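PDB 5GZT: chitinase from Paenibacillus sp. FPU-7, which probably cleaves chitin and chitodextrins at random internal beta-1,4 linkages, using family 18 glycosyl hydrolase modules. Local coordinates for residues V316-I319 against K320-A323. Residues are numbered along the deposited sequence; the frame is centred on the assembly and turned at random.
Sequences VVTI and KEDA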
loop_
_atom_site.group_PDB
_atom_site.type_symbol
_atom_site.label_atom_id
_atom_site.label_comp_id
_atom_site.label_asym_id
_atom_site.label_seq_id
_atom_site.Cartn_x
_atom_site.Cartn_y
_atom_site.Cartn_z
ATOM N N VAL B 316 -7.434 11.067 -21.233
ATOM C CA VAL B 316 -6.683 11.161 -20.022
ATOM C C VAL B 316 -5.455 12.058 -20.184
ATOM O O VAL B 316 -4.539 11.714 -20.931
ATOM C CB VAL B 316 -6.212 9.763 -19.541
ATOM C CG1 VAL B 316 -5.392 9.885 -18.239
ATOM C CG2 VAL B 316 -7.404 8.817 -19.363
ATOM N N VAL B 317 -5.401 13.101 -19.348
ATOM C CA VAL B 317 -4.391 14.166 -19.388
ATOM C C VAL B 317 -3.808 14.448 -18.016
ATOM O O VAL B 317 -4.423 14.120 -17.009
ATOM C CB VAL B 317 -5.028 15.470 -19.862
ATOM C CG1 VAL B 317 -5.437 15.377 -21.359
ATOM C CG2 VAL B 317 -6.236 15.858 -19.010
ATOM N N THR B 318 -2.652 15.062 -17.957
ATOM C CA THR B 318 -2.150 15.505 -16.678
ATOM C C THR B 318 -3.110 16.566 -16.059
ATOM O O THR B 318 -3.944 17.190 -16.760
ATOM C CB THR B 318 -0.723 16.054 -16.783
ATOM O OG1 THR B 318 -0.701 17.094 -17.737
ATOM C CG2 THR B 318 0.244 15.034 -17.165
ATOM N N ILE B 319 -3.066 16.728 -14.723
ATOM C CA ILE B 319 -4.014 17.637 -14.025
ATOM C C ILE B 319 -3.857 19.114 -14.459
ATOM O O ILE B 319 -4.822 19.882 -14.494
ATOM C CB ILE B 319 -3.907 17.486 -12.485
ATOM C CG1 ILE B 319 -5.124 18.023 -11.781
ATOM C CG2 ILE B 319 -2.611 18.073 -11.954
ATOM C CD1 ILE B 319 -5.131 17.701 -10.256
ATOM N N LYS B 320 -2.655 19.502 -14.827
ATOM C CA LYS B 320 -2.460 20.862 -15.415
ATOM C C LYS B 320 -3.307 21.164 -16.629
ATOM O O LYS B 320 -3.575 22.328 -16.916
ATOM C CB LYS B 320 -0.981 21.133 -15.756
ATOM C CG LYS B 320 -0.480 20.364 -16.968
ATOM C CD LYS B 320 1.043 20.307 -17.041
ATOM C CE LYS B 320 1.614 21.702 -17.255
ATOM N NZ LYS B 320 3.041 21.917 -16.819
ATOM N N GLU B 321 -3.792 20.123 -17.295
ATOM C CA GLU B 321 -4.674 20.269 -18.449
ATOM C C GLU B 321 -6.125 20.243 -18.130
ATOM O O GLU B 321 -6.937 20.189 -19.041
ATOM C CB GLU B 321 -4.338 19.174 -19.434
ATOM C CG GLU B 321 -2.874 19.276 -19.884
ATOM C CD GLU B 321 -2.521 18.366 -21.052
ATOM O OE1 GLU B 321 -3.389 18.159 -21.954
ATOM O OE2 GLU B 321 -1.372 17.857 -21.062
ATOM N N ASP B 322 -6.479 20.272 -16.853
ATOM C CA ASP B 322 -7.892 20.173 -16.421
ATOM C C ASP B 322 -8.321 21.528 -15.941
ATOM O O ASP B 322 -7.936 21.931 -14.834
ATOM C CB ASP B 322 -8.084 19.143 -15.263
ATOM C CG ASP B 322 -9.531 19.026 -14.814
ATOM O OD1 ASP B 322 -10.408 19.633 -15.461
ATOM O OD2 ASP B 322 -9.825 18.300 -13.831
ATOM N N ALA B 323 -9.141 22.221 -16.735
ATOM C CA ALA B 323 -9.426 23.649 -16.478
ATOM C C ALA B 323 -10.290 23.845 -15.278
ATOM O O ALA B 323 -10.279 24.919 -14.688
ATOM C CB ALA B 323 -10.098 24.327 -17.667
HETATM O O HOH W 1 -1.280 15.222 -20.477
#
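Glu-321 folds back and lies slantwise against Val-317 of strand 315-318. Its OE1 comes within 3.5 Å of Val-317 CG1, while nearer the backbone its CB packs 3.8 Å from Val-317 CG2, so both methyl branches meet the acid's chain. With CG beside its own backbone N (chi1 -60°) and the chain extended beyond, the carboxylate reaches back to the strand. There a water accepts from Thr-318 N and donates to Glu-321 OE2 (2.7 Å from the water oxygen), tying the carboxylate to the strand backbone. Thr-318 OG1, set between its own backbone N and carbonyl carbon (chi1 56°), faces the aliphatic part of Lys-320, 3.4 Å from CG of that lysine. These two side chains run alongside each other in the same direction; the lysine then bends about its CG-CD bond, and NZ is hydrogen-bonded to Asn-342 O. Two successive backbone bonds close the turn: Glu-321 N to Thr-318 O (3.0 Å) and Asp-322 N to Ile-319 O (2.9 Å). The CA-CB bond of Ile-319 points away from residues 320-323, and its side chain packs on Trp-286 and Arg-310. Asp-322 is salt-bridged through OD2 to Arg-310, while OD1 accepts a weak hydrogen bond from Lys-324 N, its N-cap interaction. The result is a short 3-10 turn leading from a strand to the N-cap of helix 323-326, within the first of two family 18 TIM-barrel modules.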